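Local coordinates for protein OBody AM2EP06 (Pyrobaculum aerophilum, PDB 4GN4) that is an engineered OB-fold binding protein (OBody), built on a scaffold from a nucleic-acid-binding domain family and probably selected to bind another protein, at residues 13-18 with 93-98. Residues are numbered along the deposited sequence; the frame is centred on the assembly and turned at random.
Sequences ITPNLH and TGVEIF
Val95 has CG1 anti to its carbonyl carbon (chi1 -68°), which leaves CG2 in the crowded position between backbone N and carbonyl carbon. Ile13 has CG2 anti to its backbone N. These torsions bring the CG2 branch of Ile13 against the CG2 methyl of Val95, 3.8 Å apart, with the side chains crossing at about a right angle. Val95 CG2 also lies 3.6 Å from Ile13 O. The other branch, CG1, presses on the peptide between Thr14 and Pro15, 3.2 Å from Thr14 C and 3.3 Å from Pro15 N. Ile13 CG2 meets Ile97 CG1 more loosely at 4.5 Å. The segment 13-18 is a loop with a short 3-10 turn at 15-17, ahead of strand 21-33 of the OB-fold. It packs against the start of strand 95-99, which pairs antiparallel with strand 76-85. Val22 and Val24 of strand 21-33 touch both isoleucines. An alanine at Val95 would lose both methyls and would probably loosen the loop's hold on the strand. Pro15 CG rests 3.5 Å from Thr93 O. One water donates to both Ile13 O (2.7 Å) and Thr93 O, and so bridges the two backbones beside this apolar packing.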
loop_
_atom_site.group_PDB
_atom_site.type_symbol
_atom_site.label_atom_id
_atom_site.label_comp_id
_atom_site.label_asym_id
_atom_site.label_seq_id
_atom_site.Cartn_x
_atom_site.Cartn_y
_atom_site.Cartn_z
ATOM N N ILE A 13 -1.800 12.963 16.834
ATOM C CA ILE A 13 -2.797 12.348 15.918
ATOM C C ILE A 13 -3.122 10.970 16.503
ATOM O O ILE A 13 -2.299 10.043 16.457
ATOM C CB ILE A 13 -2.320 12.261 14.415
ATOM C CG1 ILE A 13 -1.928 13.659 13.831
ATOM C CG2 ILE A 13 -3.460 11.630 13.549
ATOM C CD1 ILE A 13 -3.009 14.767 13.903
ATOM N N THR A 14 -4.299 10.850 17.108
ATOM C CA THR A 14 -4.701 9.612 17.822
ATOM C C THR A 14 -6.059 9.150 17.281
ATOM O O THR A 14 -6.783 9.904 16.668
ATOM C CB THR A 14 -4.877 9.883 19.356
ATOM O OG1 THR A 14 -5.994 10.784 19.504
ATOM C CG2 THR A 14 -3.554 10.497 19.968
ATOM N N PRO A 15 -6.439 7.888 17.560
ATOM C CA PRO A 15 -7.710 7.387 17.038
ATOM C C PRO A 15 -8.899 8.230 17.502
ATOM O O PRO A 15 -9.954 8.267 16.830
ATOM C CB PRO A 15 -7.777 5.947 17.590
ATOM C CG PRO A 15 -6.280 5.577 17.797
ATOM C CD PRO A 15 -5.616 6.861 18.236
ATOM N N ASN A 16 -8.722 8.957 18.616
ATOM C CA ASN A 16 -9.836 9.735 19.207
ATOM C C ASN A 16 -10.140 10.989 18.370
ATOM O O ASN A 16 -11.195 11.612 18.538
ATOM C CB ASN A 16 -9.546 10.174 20.648
ATOM C CG ASN A 16 -10.797 10.546 21.366
ATOM O OD1 ASN A 16 -11.815 9.828 21.254
ATOM N ND2 ASN A 16 -10.766 11.639 22.134
ATOM N N LEU A 17 -9.216 11.308 17.458
ATOM C CA LEU A 17 -9.423 12.373 16.453
ATOM C C LEU A 17 -10.165 11.898 15.211
ATOM O O LEU A 17 -10.419 12.701 14.275
ATOM C CB LEU A 17 -8.050 13.004 16.034
ATOM C CG LEU A 17 -7.464 14.113 16.933
ATOM C CD1 LEU A 17 -6.036 14.553 16.343
ATOM C CD2 LEU A 17 -8.406 15.334 17.039
ATOM N N HIS A 18 -10.529 10.605 15.156
ATOM C CA HIS A 18 -11.238 10.025 13.966
ATOM C C HIS A 18 -12.303 10.949 13.402
ATOM O O HIS A 18 -13.263 11.310 14.137
ATOM C CB HIS A 18 -11.959 8.692 14.359
ATOM C CG HIS A 18 -12.668 7.996 13.222
ATOM N ND1 HIS A 18 -12.004 7.250 12.272
ATOM C CD2 HIS A 18 -13.965 7.977 12.855
ATOM C CE1 HIS A 18 -12.867 6.744 11.411
ATOM N NE2 HIS A 18 -14.064 7.173 11.736
ATOM N N THR A 93 -0.267 2.579 17.265
ATOM C CA THR A 93 -0.806 3.981 17.065
ATOM C C THR A 93 -2.184 4.132 16.372
ATOM O O THR A 93 -2.998 4.997 16.776
ATOM C CB THR A 93 0.164 4.870 16.241
ATOM O OG1 THR A 93 0.251 4.336 14.898
ATOM C CG2 THR A 93 1.555 4.963 16.901
ATOM N N GLY A 94 -2.430 3.333 15.323
ATOM C CA GLY A 94 -3.801 3.121 14.845
ATOM C C GLY A 94 -4.398 4.320 14.133
ATOM O O GLY A 94 -5.596 4.510 14.211
ATOM N N VAL A 95 -3.628 5.108 13.396
ATOM C CA VAL A 95 -4.250 6.238 12.651
ATOM C C VAL A 95 -3.609 6.394 11.244
ATOM O O VAL A 95 -2.446 6.023 11.002
ATOM C CB VAL A 95 -4.103 7.614 13.398
ATOM C CG1 VAL A 95 -4.876 7.693 14.650
ATOM C CG2 VAL A 95 -2.560 7.892 13.638
ATOM N N GLU A 96 -4.405 6.918 10.341
ATOM C CA GLU A 96 -3.923 7.433 9.063
ATOM C C GLU A 96 -4.632 8.746 8.754
ATOM O O GLU A 96 -5.606 9.120 9.447
ATOM C CB GLU A 96 -4.052 6.378 7.928
ATOM C CG GLU A 96 -5.245 5.583 8.072
ATOM C CD GLU A 96 -5.387 4.290 7.207
ATOM O OE1 GLU A 96 -4.642 3.271 7.223
ATOM O OE2 GLU A 96 -6.470 4.256 6.649
ATOM N N ILE A 97 -4.142 9.462 7.756
ATOM C CA ILE A 97 -4.715 10.721 7.370
ATOM C C ILE A 97 -5.043 10.587 5.878
ATOM O O ILE A 97 -4.225 10.180 5.059
ATOM C CB ILE A 97 -3.757 11.889 7.597
ATOM C CG1 ILE A 97 -3.598 12.139 9.099
ATOM C CG2 ILE A 97 -4.332 13.168 6.870
ATOM C CD1 ILE A 97 -2.532 13.290 9.372
ATOM N N PHE A 98 -6.304 10.888 5.555
ATOM C CA PHE A 98 -6.742 10.943 4.165
ATOM C C PHE A 98 -6.651 12.435 3.749
ATOM O O PHE A 98 -7.458 13.243 4.228
ATOM C CB PHE A 98 -8.220 10.517 4.127
ATOM C CG PHE A 98 -8.454 9.054 4.520
ATOM C CD1 PHE A 98 -7.444 8.144 4.354
ATOM C CD2 PHE A 98 -9.725 8.611 5.037
ATOM C CE1 PHE A 98 -7.617 6.776 4.653
ATOM C CE2 PHE A 98 -9.944 7.215 5.337
ATOM C CZ PHE A 98 -8.859 6.301 5.147
HETATM O O HOH W 1 -2.233 7.554 17.619
#